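Local structure of beta-N-acetylhexosaminidase (Mycobacterium smegmatis, 4YYF) at residues A57-V62 with G88-S93; M81-S86 with R147-T152; K130-V135 with A186-R191; V247-M252 with P267-L272; N271-G276 with G285-D290. The protein probably hydrolyses terminal non-reducing N-acetyl-D-hexosamine residues from N-acetyl-beta-D-hexosaminides. The protein carries 1 engineered substitution. All coordinates share one frame; numbering follows the deposited sequence.

Interaction 1. Residues A57-V62 with G88-S93; sequences ADARAV and GDIAAS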
# COMPACT_ATOMS: atom_id res chain seq x y z
N ALA A 57 22.79 0.68 2.95
CA ALA A 57 23.21 0.84 4.36
C ALA A 57 22.03 1.22 5.26
O ALA A 57 21.92 0.78 6.41
CB ALA A 57 24.36 1.88 4.48
N ASP A 58 21.14 2.04 4.72
CA ASP A 58 19.93 2.46 5.42
C ASP A 58 18.99 1.25 5.60
O ASP A 58 18.46 1.01 6.71
CB ASP A 58 19.26 3.58 4.60
CG ASP A 58 18.06 4.20 5.30
OD1 ASP A 58 18.07 4.33 6.54
OD2 ASP A 58 17.09 4.58 4.59
N ALA A 59 18.81 0.47 4.54
CA ALA A 59 17.97 -0.72 4.60
C ALA A 59 18.58 -1.76 5.53
O ALA A 59 17.87 -2.41 6.30
CB ALA A 59 17.76 -1.32 3.21
N ARG A 60 19.89 -1.94 5.44
CA ARG A 60 20.55 -2.96 6.26
C ARG A 60 20.38 -2.66 7.75
O ARG A 60 20.10 -3.56 8.54
CB ARG A 60 22.04 -3.07 5.91
CG ARG A 60 22.75 -4.18 6.68
CD ARG A 60 24.21 -4.34 6.26
NE ARG A 60 24.32 -4.74 4.86
CZ ARG A 60 24.17 -5.99 4.43
NH1 ARG A 60 23.90 -6.98 5.29
NH2 ARG A 60 24.30 -6.26 3.13
N ALA A 61 20.54 -1.40 8.13
CA ALA A 61 20.41 -1.03 9.54
C ALA A 61 18.97 -1.12 10.03
O ALA A 61 18.74 -1.61 11.14
CB ALA A 61 20.98 0.37 9.78
N VAL A 62 17.99 -0.68 9.24
CA VAL A 62 16.61 -0.67 9.74
C VAL A 62 16.08 -2.10 9.91
O VAL A 62 15.37 -2.40 10.88
CB VAL A 62 15.67 0.25 8.92
CG1 VAL A 62 15.21 -0.43 7.62
CG2 VAL A 62 14.45 0.66 9.76
N GLY A 88 19.36 -8.85 -1.69
CA GLY A 88 19.27 -10.28 -1.46
C GLY A 88 19.90 -10.68 -0.14
O GLY A 88 19.34 -11.48 0.60
N ASP A 89 21.06 -10.10 0.16
CA ASP A 89 21.78 -10.40 1.38
C ASP A 89 20.99 -9.97 2.62
O ASP A 89 20.90 -10.71 3.61
CB ASP A 89 23.14 -9.72 1.36
CG ASP A 89 24.00 -10.10 2.54
OD1 ASP A 89 24.48 -11.24 2.57
OD2 ASP A 89 24.20 -9.25 3.43
N ILE A 90 20.42 -8.77 2.57
CA ILE A 90 19.63 -8.23 3.69
C ILE A 90 18.36 -9.05 3.90
O ILE A 90 17.99 -9.40 5.02
CB ILE A 90 19.30 -6.75 3.44
CG1 ILE A 90 20.59 -5.92 3.47
CG2 ILE A 90 18.30 -6.21 4.47
CD1 ILE A 90 20.47 -4.55 2.82
N ALA A 91 17.69 -9.37 2.79
CA ALA A 91 16.45 -10.15 2.83
C ALA A 91 16.67 -11.53 3.42
O ALA A 91 15.84 -12.01 4.18
CB ALA A 91 15.84 -10.25 1.44
N ALA A 92 17.77 -12.18 3.06
CA ALA A 92 18.04 -13.54 3.54
C ALA A 92 18.29 -13.59 5.04
O ALA A 92 18.03 -14.59 5.69
CB ALA A 92 19.19 -14.17 2.79
N SER A 93 18.81 -12.51 5.60
CA SER A 93 19.07 -12.54 7.03
C SER A 93 17.93 -11.95 7.84
O SER A 93 17.99 -11.92 9.07
CB SER A 93 20.42 -11.90 7.38
OG SER A 93 20.46 -10.56 6.95
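Both terminal nitrogens of Arg60 converge on a single carboxylate oxygen, OD2 of Asp89. NH1 of Arg60 donates to OD2 of Asp89 over 2.9 Å, and NH2 of Arg60 reaches the same OD2 over 3.0 Å. This is an end-on fork in which two donors share one acceptor, so both N-H bonds are clearly bent. The oxygen sits close to the guanidinium plane, whereas the carboxylate is turned by 47° from it and the two flat groups do not lie coplanar. CG of Arg60 stands anti to the backbone N (chi1 -176°), which carries the chain outward from its helix, and a bend at chi3 then swings the charged end across to the neighbouring helix.

Ile90 packs on one face of the guanidinium, its CG1 3.6 Å from the plane, over the centre, while CD1 of Ile90 reaches back to CB of Arg60 at 3.8 Å. On the inner side CD1 of Ile90 also faces CB of Ala59 at 4.2 Å, where a methyl group suits the confined spot. Ala59 is also touched by Met81 of the loop and by Ile71 of strand 70-73.

Helices 56-66 and 86-93 run almost parallel here, their short axes 5° apart and separated by 10.0 Å, as neighbouring outer helices of a TIM barrel do. Arg60 spans that gap at the exposed rim: its aliphatic stem and flat face meet the isoleucine, while its N-H edge serves the acid, and the fork and the isoleucine together would be expected to restrict rotation of the guanidinium.

Interaction 2. Residues M81-S86 with R147-T152; sequences MLTDGS and RDLGVT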
# COMPACT_ATOMS: atom_id res chain seq x y z
N MSE A 81 21.30 -1.20 -5.06
CA MSE A 81 21.07 -2.30 -4.11
C MSE A 81 20.25 -3.44 -4.72
O MSE A 81 20.28 -4.57 -4.23
CB MSE A 81 20.40 -1.80 -2.83
CG MSE A 81 19.01 -1.17 -3.06
SE MSE A 81 18.20 -0.54 -1.38
CE MSE A 81 18.00 -2.26 -0.54
N LEU A 82 19.50 -3.16 -5.79
CA LEU A 82 18.68 -4.19 -6.43
C LEU A 82 19.47 -5.08 -7.38
O LEU A 82 19.01 -6.17 -7.74
CB LEU A 82 17.52 -3.57 -7.21
CG LEU A 82 16.64 -2.63 -6.42
CD1 LEU A 82 15.59 -2.03 -7.34
CD2 LEU A 82 16.01 -3.38 -5.26
N THR A 83 20.63 -4.61 -7.81
CA THR A 83 21.42 -5.37 -8.78
C THR A 83 22.79 -5.80 -8.27
O THR A 83 23.49 -6.55 -8.96
CB THR A 83 21.62 -4.60 -10.12
OG1 THR A 83 22.28 -3.36 -9.87
CG2 THR A 83 20.28 -4.34 -10.79
N ASP A 84 23.20 -5.33 -7.09
CA ASP A 84 24.57 -5.62 -6.64
C ASP A 84 24.63 -6.70 -5.56
O ASP A 84 25.68 -6.97 -5.00
CB ASP A 84 25.32 -4.36 -6.18
CG ASP A 84 24.74 -3.74 -4.91
OD1 ASP A 84 23.90 -4.38 -4.23
OD2 ASP A 84 25.12 -2.58 -4.59
N GLY A 85 23.49 -7.32 -5.28
CA GLY A 85 23.44 -8.41 -4.31
C GLY A 85 23.08 -7.96 -2.90
O GLY A 85 22.84 -8.80 -2.03
N SER A 86 23.04 -6.66 -2.66
CA SER A 86 22.84 -6.22 -1.28
C SER A 86 21.41 -6.46 -0.78
O SER A 86 21.22 -6.90 0.35
CB SER A 86 23.34 -4.79 -1.06
OG SER A 86 22.52 -3.87 -1.73
N ARG A 147 10.29 -9.22 -9.74
CA ARG A 147 10.72 -10.36 -8.94
C ARG A 147 12.22 -10.58 -9.06
O ARG A 147 12.88 -10.86 -8.07
CB ARG A 147 10.01 -11.64 -9.38
CG ARG A 147 8.51 -11.72 -9.10
CD ARG A 147 8.16 -11.64 -7.62
NE ARG A 147 8.80 -12.64 -6.75
CZ ARG A 147 8.48 -13.93 -6.69
NH1 ARG A 147 7.58 -14.43 -7.53
NH2 ARG A 147 9.11 -14.73 -5.83
N ASP A 148 12.75 -10.49 -10.28
CA ASP A 148 14.20 -10.65 -10.51
C ASP A 148 15.01 -9.66 -9.67
O ASP A 148 16.15 -9.93 -9.27
CB ASP A 148 14.54 -10.42 -11.98
CG ASP A 148 14.61 -11.70 -12.78
OD1 ASP A 148 14.93 -12.77 -12.20
OD2 ASP A 148 14.38 -11.64 -14.01
N LEU A 149 14.41 -8.51 -9.39
CA LEU A 149 15.08 -7.47 -8.61
C LEU A 149 14.82 -7.60 -7.11
O LEU A 149 15.30 -6.78 -6.33
CB LEU A 149 14.65 -6.08 -9.10
CG LEU A 149 15.03 -5.73 -10.54
CD1 LEU A 149 14.37 -4.41 -10.95
CD2 LEU A 149 16.55 -5.61 -10.69
N GLY A 150 14.06 -8.61 -6.70
CA GLY A 150 13.80 -8.80 -5.28
C GLY A 150 12.55 -8.10 -4.75
O GLY A 150 12.30 -8.10 -3.54
N VAL A 151 11.76 -7.52 -5.65
CA VAL A 151 10.52 -6.86 -5.23
C VAL A 151 9.47 -7.93 -4.91
O VAL A 151 9.35 -8.91 -5.64
CB VAL A 151 10.00 -5.93 -6.35
CG1 VAL A 151 8.57 -5.45 -6.06
CG2 VAL A 151 10.95 -4.75 -6.52
N THR A 152 8.73 -7.74 -3.82
CA THR A 152 7.62 -8.65 -3.45
C THR A 152 6.23 -8.02 -3.51
O THR A 152 5.20 -8.73 -3.62
CB THR A 152 7.85 -9.30 -2.06
OG1 THR A 152 7.75 -8.31 -1.02
CG2 THR A 152 9.22 -9.94 -2.00
O HOH W 1 17.76 -7.52 -5.56
O HOH W 2 18.94 -8.65 -9.18
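Leu82 meets Leu149 with both its side chain and its backbone. CD2 of Leu82 comes within 3.6 Å of the carbonyl O of Leu149, and CB of Leu82 is 4.1 Å from CD2 of Leu149. The CG of Leu82 is anti to its carbonyl carbon (chi1 -54°), which turns the side chain inward, where Leu113 and Leu87 also pack on it. The carbonyl O of Leu82 has a polar task: two waters donate to it. Water 1 passes its other hydrogen to the O of Leu149 at 2.7 Å, and water 2 to the O of Asp148 at 3.1 Å. No direct hydrogen bond joins the segments, so these waters supply the polar link between carbonyls that cannot bond to one another.

The carbonyls of Asp148 and Leu149 lie at the C-terminal end of helix 132-148. There Gly150 takes positive phi and bonds back into the last turn, its N to the O of Arg147, in a Schellman motif; a glycine tolerates this conformation, which would press a CB against the preceding carbonyl. The two water bonds thus fall at this helix end, just before strand 153-154 of the barrel.

Thr83 comes next, its CG2 lying 3.9 Å from CD2 of Leu149, the two side chains side by side and pointing the same way. Leu116 of helix 114-117 touches both residues. Asp84 then turns the loop: its OD1 accepts from N of Ser86 at 2.9 Å, an Asx turn, and also takes the hydroxyl of Ser86 on its syn lone pair. Gly85, again at positive phi, stands as N-cap of helix 86-93.

Interaction 3. Residues K130-V135 with A186-R191; sequences KTADEV and AGAYAR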
# COMPACT_ATOMS: atom_id res chain seq x y z
N LYS A 130 -4.58 -0.78 -25.83
CA LYS A 130 -4.39 -2.21 -25.62
C LYS A 130 -5.68 -2.91 -25.21
O LYS A 130 -6.59 -2.30 -24.64
CB LYS A 130 -3.35 -2.46 -24.52
CG LYS A 130 -2.01 -1.74 -24.72
CD LYS A 130 -1.19 -2.42 -25.80
CE LYS A 130 0.04 -1.58 -26.15
NZ LYS A 130 0.84 -2.22 -27.23
N THR A 131 -5.76 -4.21 -25.49
CA THR A 131 -6.86 -5.01 -24.96
C THR A 131 -6.52 -5.36 -23.52
O THR A 131 -5.35 -5.30 -23.12
CB THR A 131 -7.05 -6.31 -25.73
OG1 THR A 131 -5.90 -7.13 -25.53
CG2 THR A 131 -7.24 -6.02 -27.22
N ALA A 132 -7.54 -5.75 -22.75
CA ALA A 132 -7.30 -6.23 -21.40
C ALA A 132 -6.34 -7.42 -21.36
O ALA A 132 -5.57 -7.55 -20.42
CB ALA A 132 -8.61 -6.57 -20.71
N ASP A 133 -6.40 -8.31 -22.35
CA ASP A 133 -5.49 -9.46 -22.36
C ASP A 133 -4.05 -9.02 -22.58
O ASP A 133 -3.12 -9.61 -22.02
CB ASP A 133 -5.88 -10.48 -23.44
CG ASP A 133 -7.15 -11.24 -23.09
OD1 ASP A 133 -7.54 -11.25 -21.90
OD2 ASP A 133 -7.77 -11.82 -24.01
N GLU A 134 -3.87 -7.99 -23.40
CA GLU A 134 -2.55 -7.41 -23.62
C GLU A 134 -2.01 -6.76 -22.35
O GLU A 134 -0.81 -6.86 -22.05
CB GLU A 134 -2.59 -6.38 -24.76
CG GLU A 134 -2.73 -7.02 -26.13
CD GLU A 134 -2.85 -6.01 -27.24
OE1 GLU A 134 -3.62 -5.04 -27.10
OE2 GLU A 134 -2.17 -6.18 -28.27
N VAL A 135 -2.89 -6.11 -21.59
CA VAL A 135 -2.47 -5.47 -20.33
C VAL A 135 -2.07 -6.54 -19.32
O VAL A 135 -1.09 -6.38 -18.58
CB VAL A 135 -3.57 -4.51 -19.77
CG1 VAL A 135 -3.21 -4.03 -18.37
CG2 VAL A 135 -3.74 -3.30 -20.69
N ALA A 186 -7.70 -2.68 -14.67
CA ALA A 186 -6.93 -2.84 -13.43
C ALA A 186 -6.97 -4.30 -12.98
O ALA A 186 -5.99 -4.82 -12.42
CB ALA A 186 -7.47 -1.94 -12.33
N GLY A 187 -8.10 -4.96 -13.19
CA GLY A 187 -8.21 -6.37 -12.85
C GLY A 187 -7.18 -7.20 -13.59
O GLY A 187 -6.54 -8.10 -13.02
N ALA A 188 -7.00 -6.89 -14.87
CA ALA A 188 -6.02 -7.58 -15.70
C ALA A 188 -4.63 -7.27 -15.20
O ALA A 188 -3.77 -8.17 -15.14
CB ALA A 188 -6.17 -7.15 -17.18
N TYR A 189 -4.39 -6.02 -14.82
CA TYR A 189 -3.07 -5.62 -14.37
C TYR A 189 -2.74 -6.33 -13.06
O TYR A 189 -1.62 -6.82 -12.86
CB TYR A 189 -2.95 -4.08 -14.23
CG TYR A 189 -1.51 -3.58 -14.36
CD1 TYR A 189 -0.62 -3.67 -13.29
CD2 TYR A 189 -1.04 -3.07 -15.57
CE1 TYR A 189 0.71 -3.24 -13.43
CE2 TYR A 189 0.29 -2.63 -15.70
CZ TYR A 189 1.15 -2.72 -14.63
OH TYR A 189 2.46 -2.30 -14.75
N ALA A 190 -3.72 -6.40 -12.16
CA ALA A 190 -3.51 -7.05 -10.87
C ALA A 190 -3.25 -8.54 -11.07
O ALA A 190 -2.40 -9.13 -10.39
CB ALA A 190 -4.71 -6.82 -9.93
N ARG A 191 -3.97 -9.14 -12.02
CA ARG A 191 -3.87 -10.57 -12.28
C ARG A 191 -2.47 -10.91 -12.82
O ARG A 191 -1.90 -11.94 -12.48
CB ARG A 191 -5.00 -11.00 -13.24
CG ARG A 191 -5.12 -12.51 -13.44
CD ARG A 191 -6.44 -12.89 -14.13
NE ARG A 191 -6.78 -11.99 -15.24
CZ ARG A 191 -6.52 -12.23 -16.52
NH1 ARG A 191 -5.90 -13.35 -16.88
NH2 ARG A 191 -6.88 -11.34 -17.44
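The first turn of helix 132-148 lies against the middle of helix 179-196, with Ala132 and Val135 meeting Ala188 and Tyr189. The closest approach joins a side chain to a backbone: CB of Ala188 is 3.3 Å from the carbonyl O of Ala132. The methyls of these two alanines are 4.3 Å apart, and such small residues let the backbones come close, CA of Ala132 being 6.0 Å from CA of Ala188.

One turn further on, Val135 takes up the packing. Its CG1 stands anti to the backbone N (chi1 171°) and points across to the aromatic ring, touching CD2 of Tyr189 at 3.7 Å. The methyl meets this ring at its edge, near the ring plane, and the two side chains cross at about a right angle. From there the ring extends along helix 132-148, against Ala139 and Arg142, and its hydroxyl is hydrogen-bonded to Gln120.

Both helices belong to the layer that surrounds the strands of the TIM barrel, and the start of the first is fixed by a capping box. Thr131 is the N-cap: its OG1 accepts from N of Glu134 at 3.1 Å, while OE1 of Glu134 accepts in turn from N of Thr131 at 2.8 Å, the N-H...O angle being 167°. Two backbone amides at the start of the helix are thereby bonded by side chains. Glu134 points away from helix 179-196. At the exposed margin, OD1 of Asp133 and NH2 of Arg191 are 4.5 Å apart, too far to count as a salt bridge, though the attraction may still be felt.

Interaction 4. Residues V247-M252 with P267-L272; sequences VMVGHM and PAVYNL. Engineered in segment 267-272: Val269 (natural residue Ala).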
# COMPACT_ATOMS: atom_id res chain seq x y z
N VAL A 247 -5.14 -3.97 -0.21
CA VAL A 247 -5.78 -2.70 -0.50
C VAL A 247 -4.98 -1.61 0.21
O VAL A 247 -4.49 -1.84 1.31
CB VAL A 247 -7.24 -2.69 -0.00
CG1 VAL A 247 -7.87 -1.26 -0.08
CG2 VAL A 247 -8.11 -3.70 -0.80
N MSE A 248 -4.82 -0.46 -0.44
CA MSE A 248 -4.25 0.72 0.21
C MSE A 248 -5.33 1.79 0.40
O MSE A 248 -6.02 2.16 -0.55
CB MSE A 248 -3.11 1.31 -0.61
CG MSE A 248 -2.54 2.63 -0.04
SE MSE A 248 -1.03 3.28 -1.12
CE MSE A 248 0.30 2.07 -0.46
N VAL A 249 -5.45 2.30 1.62
CA VAL A 249 -6.43 3.35 1.93
C VAL A 249 -5.76 4.72 1.81
O VAL A 249 -4.66 4.92 2.33
CB VAL A 249 -7.00 3.17 3.35
CG1 VAL A 249 -7.94 4.31 3.69
CG2 VAL A 249 -7.74 1.85 3.46
N GLY A 250 -6.41 5.66 1.13
CA GLY A 250 -5.83 6.98 0.93
C GLY A 250 -6.21 7.95 2.05
O GLY A 250 -6.90 7.57 2.99
N HIS A 251 -5.78 9.20 1.93
CA HIS A 251 -5.94 10.17 3.01
C HIS A 251 -7.12 11.12 2.79
O HIS A 251 -7.28 12.10 3.54
CB HIS A 251 -4.66 11.02 3.19
CG HIS A 251 -3.41 10.21 3.41
ND1 HIS A 251 -3.38 9.09 4.21
CD2 HIS A 251 -2.15 10.38 2.94
CE1 HIS A 251 -2.15 8.59 4.22
NE2 HIS A 251 -1.39 9.36 3.46
N MSE A 252 -7.95 10.86 1.78
CA MSE A 252 -9.07 11.77 1.51
C MSE A 252 -10.05 11.76 2.67
O MSE A 252 -10.20 10.75 3.35
CB MSE A 252 -9.83 11.34 0.25
CG MSE A 252 -8.98 11.07 -0.98
SE MSE A 252 -8.27 9.24 -1.07
CE MSE A 252 -9.80 8.26 -0.43
N PRO A 267 -11.81 4.79 11.65
CA PRO A 267 -12.30 3.42 11.82
C PRO A 267 -13.42 3.11 10.84
O PRO A 267 -13.54 1.97 10.39
CB PRO A 267 -12.87 3.41 13.24
CG PRO A 267 -12.06 4.44 13.96
CD PRO A 267 -11.78 5.52 12.93
N ALA A 268 -14.21 4.11 10.50
CA ALA A 268 -15.32 3.92 9.57
C ALA A 268 -14.87 3.34 8.23
O ALA A 268 -15.58 2.52 7.63
CB ALA A 268 -16.07 5.20 9.36
N VAL A 269 -13.70 3.76 7.75
CA VAL A 269 -13.21 3.31 6.46
C VAL A 269 -12.91 1.82 6.50
O VAL A 269 -13.30 1.07 5.60
CB VAL A 269 -11.94 4.06 6.07
CG1 VAL A 269 -11.58 3.78 4.61
CG2 VAL A 269 -12.18 5.50 6.25
N TYR A 270 -12.22 1.39 7.56
CA TYR A 270 -11.85 -0.01 7.69
C TYR A 270 -13.07 -0.89 7.97
O TYR A 270 -13.18 -1.98 7.40
CB TYR A 270 -10.75 -0.17 8.75
CG TYR A 270 -9.52 0.62 8.36
CD1 TYR A 270 -8.58 0.11 7.48
CD2 TYR A 270 -9.31 1.91 8.85
CE1 TYR A 270 -7.47 0.84 7.10
CE2 TYR A 270 -8.20 2.65 8.48
CZ TYR A 270 -7.28 2.11 7.61
OH TYR A 270 -6.18 2.85 7.26
N ASN A 271 -14.00 -0.40 8.79
CA ASN A 271 -15.25 -1.14 8.97
C ASN A 271 -15.97 -1.33 7.64
O ASN A 271 -16.54 -2.39 7.40
CB ASN A 271 -16.18 -0.45 9.98
CG ASN A 271 -15.68 -0.54 11.40
OD1 ASN A 271 -14.90 -1.43 11.75
ND2 ASN A 271 -16.13 0.39 12.24
N LEU A 272 -15.95 -0.31 6.79
CA LEU A 272 -16.64 -0.39 5.50
C LEU A 272 -16.04 -1.51 4.66
O LEU A 272 -16.76 -2.30 4.05
CB LEU A 272 -16.51 0.94 4.75
CG LEU A 272 -17.32 1.05 3.46
CD1 LEU A 272 -18.80 1.17 3.77
CD2 LEU A 272 -16.84 2.25 2.62
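The phenol ring of Tyr270 is the flat group here, and Val249 approaches it obliquely. CG2 of Val249 lies 3.8 Å from CE1 of Tyr270 and 4.2 Å from CZ, so the methyl rests by the hydroxyl-bearing end of the ring. CB of Val249 is 4.0 Å from OH of Tyr270. Val287 of the next strand touches the ring and Thr289 its hydroxyl end, and the Tyr270 side chain also meets Ala316 of a loop. The hydroxyl itself is hydrogen-bonded to the carbonyl O of Ser264, which gives a buried polar group a partner and ties the ring's far end to the loop leading into the helix. With CG anti to its carbonyl carbon (chi1 -60°), Tyr270 swings from the flank of helix 267-275 toward the sheet.

The other branch of Val249 serves the second residue. Its CG1 meets CG1 of Val269 tip to tip at 3.8 Å, and in both valines CG1 is anti to the backbone N. Val269 is an engineered residue, alanine in the natural sequence, so this methyl contact describes the deposited protein only. Branching at CB lets Val249 meet two partners at once and also suits an extended strand. Contact is wholly apolar across the segments.

Val249 closes strand 246-249, pointing outward from the barrel, and helix 267-275 lies over that outer surface. Strand, helix and strand 287-289 form a beta-alpha-beta crossover, in which the two strands pair in parallel. Val287 touches both Val249 and Tyr270 from one neighbouring strand, and Phe205 of strand 199-205 touches Val269 from the other.

Interaction 5. Residues N271-G276 with G285-D290; sequences NLLRSG and GLVYTD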
# COMPACT_ATOMS: atom_id res chain seq x y z
N ASN A 271 -14.00 -0.40 8.79
CA ASN A 271 -15.25 -1.14 8.97
C ASN A 271 -15.97 -1.33 7.64
O ASN A 271 -16.54 -2.39 7.40
CB ASN A 271 -16.18 -0.45 9.98
CG ASN A 271 -15.68 -0.54 11.40
OD1 ASN A 271 -14.90 -1.43 11.75
ND2 ASN A 271 -16.13 0.39 12.24
N LEU A 272 -15.95 -0.31 6.79
CA LEU A 272 -16.64 -0.39 5.50
C LEU A 272 -16.04 -1.51 4.66
O LEU A 272 -16.76 -2.30 4.05
CB LEU A 272 -16.51 0.94 4.75
CG LEU A 272 -17.32 1.05 3.46
CD1 LEU A 272 -18.80 1.17 3.77
CD2 LEU A 272 -16.84 2.25 2.62
N LEU A 273 -14.72 -1.59 4.67
CA LEU A 273 -13.98 -2.59 3.91
C LEU A 273 -14.15 -3.99 4.51
O LEU A 273 -14.42 -4.96 3.78
CB LEU A 273 -12.50 -2.18 3.83
CG LEU A 273 -11.52 -2.97 2.96
CD1 LEU A 273 -12.02 -3.06 1.52
CD2 LEU A 273 -10.11 -2.33 3.02
N ARG A 274 -14.00 -4.12 5.82
CA ARG A 274 -14.09 -5.43 6.48
C ARG A 274 -15.49 -6.03 6.45
O ARG A 274 -15.65 -7.25 6.37
CB ARG A 274 -13.64 -5.35 7.96
CG ARG A 274 -12.21 -4.87 8.20
CD ARG A 274 -11.18 -5.74 7.53
NE ARG A 274 -9.83 -5.27 7.84
CZ ARG A 274 -8.74 -5.70 7.22
NH1 ARG A 274 -8.84 -6.59 6.26
NH2 ARG A 274 -7.55 -5.22 7.56
N SER A 275 -16.51 -5.18 6.56
CA SER A 275 -17.88 -5.67 6.74
C SER A 275 -18.57 -6.00 5.42
O SER A 275 -19.60 -6.69 5.40
CB SER A 275 -18.73 -4.62 7.44
OG SER A 275 -18.99 -3.54 6.55
N GLY A 276 -18.03 -5.49 4.32
CA GLY A 276 -18.69 -5.64 3.03
C GLY A 276 -19.63 -4.49 2.76
O GLY A 276 -20.41 -4.51 1.79
N GLY A 285 -8.09 -9.50 3.76
CA GLY A 285 -6.67 -9.43 3.47
C GLY A 285 -5.97 -8.19 4.01
O GLY A 285 -6.50 -7.45 4.85
N LEU A 286 -4.76 -7.98 3.50
CA LEU A 286 -3.86 -6.97 4.02
C LEU A 286 -4.25 -5.57 3.56
O LEU A 286 -4.54 -5.35 2.38
CB LEU A 286 -2.44 -7.28 3.55
CG LEU A 286 -1.29 -6.57 4.25
CD1 LEU A 286 -1.27 -7.01 5.71
CD2 LEU A 286 0.04 -6.88 3.56
N VAL A 287 -4.26 -4.63 4.49
CA VAL A 287 -4.62 -3.25 4.17
C VAL A 287 -3.49 -2.30 4.56
O VAL A 287 -3.12 -2.22 5.74
CB VAL A 287 -5.93 -2.83 4.88
CG1 VAL A 287 -6.29 -1.41 4.51
CG2 VAL A 287 -7.08 -3.77 4.48
N TYR A 288 -2.94 -1.59 3.57
CA TYR A 288 -1.89 -0.59 3.80
C TYR A 288 -2.49 0.80 3.92
O TYR A 288 -3.60 1.04 3.44
CB TYR A 288 -0.94 -0.54 2.59
CG TYR A 288 0.05 -1.67 2.45
CD1 TYR A 288 1.32 -1.57 2.99
CD2 TYR A 288 -0.27 -2.81 1.72
CE1 TYR A 288 2.25 -2.60 2.85
CE2 TYR A 288 0.67 -3.86 1.56
CZ TYR A 288 1.92 -3.74 2.14
OH TYR A 288 2.86 -4.74 2.01
N THR A 289 -1.75 1.72 4.54
CA THR A 289 -2.05 3.14 4.39
C THR A 289 -1.18 3.71 3.28
O THR A 289 -0.13 3.15 2.95
CB THR A 289 -1.71 3.96 5.64
OG1 THR A 289 -0.28 3.98 5.80
CG2 THR A 289 -2.37 3.38 6.88
N ASP A 290 -1.59 4.85 2.74
CA ASP A 290 -0.73 5.65 1.88
C ASP A 290 0.31 6.30 2.80
O ASP A 290 0.23 6.17 4.03
CB ASP A 290 -1.59 6.71 1.16
CG ASP A 290 -0.93 7.29 -0.10
OD1 ASP A 290 0.28 7.09 -0.33
OD2 ASP A 290 -1.65 7.96 -0.86
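Arg274 and Leu273 close upon Val287 in the packed part of the contact, whereas Ser275 at the end of the helix, and Asn271 on its outer side, are exposed. CD2 of Leu273 and CG2 of Val287 meet tip to tip at 3.7 Å. The same CG2 of Val287 lies over one face of the Arg274 guanidinium, 3.4 Å from NH2. One valine methyl thus serves a leucine and the flat face of a cation; leucine suits the inner position, where Phe205 and Val247 also touch it.

Toward the partly exposed side the chemistry becomes polar. NH1 of Arg274 donates to the carbonyl O of Gly285 over 2.9 Å, and the bond is nearly straight at 177°, lying in both the carbonyl plane and the guanidinium plane. A bend at chi2 (-59°) brings the long side chain round to reach it. Phe283 O is a second acceptor for NH1, while NH2 forms a salt bridge with Asp317. Further out, Ser275 leaves this interface: its OG bonds to O of Asn271 at 2.8 Å, from the opposite face to its own backbone N, and Gly276 ends the helix with positive phi.

The segments are the helix and second strand of a beta-alpha-beta unit. Arginine suits the seam because it can pass an apolar strand residue and still deliver directed N-H groups to the backbone at the strand's approach. Since OD2 of Asp317 accepts from both Arg274 NH2 and the backbone N of Val287, it links the arginine to the strand; its charge would be expected to stabilise the guanidinium and probably also offsets the nearness of Arg354.

How the interactions relate
Interactions 4 and 5 form one continuous region: both use helix 267-275, share Asn271 and Leu272, and meet across the paired strands 246-249 and 287-289, with centres 6 Å apart. Interaction 4 is buried and purely apolar; interaction 5, partly buried at the start of strand 287-289, adds arginine hydrogen bonding to its packing. On the opposite side of the chain's centre, interactions 1 and 2 touch where CB of Ala59 meets CE of Met81, 3.9 Å apart, and both are partly buried, one joined at its rim by a two-nitrogen salt bridge and the other bridged by water. Interaction 3, a buried helix-helix contact, shares helix 132-148 with interaction 2, at opposite ends, their centres about 25 Å apart.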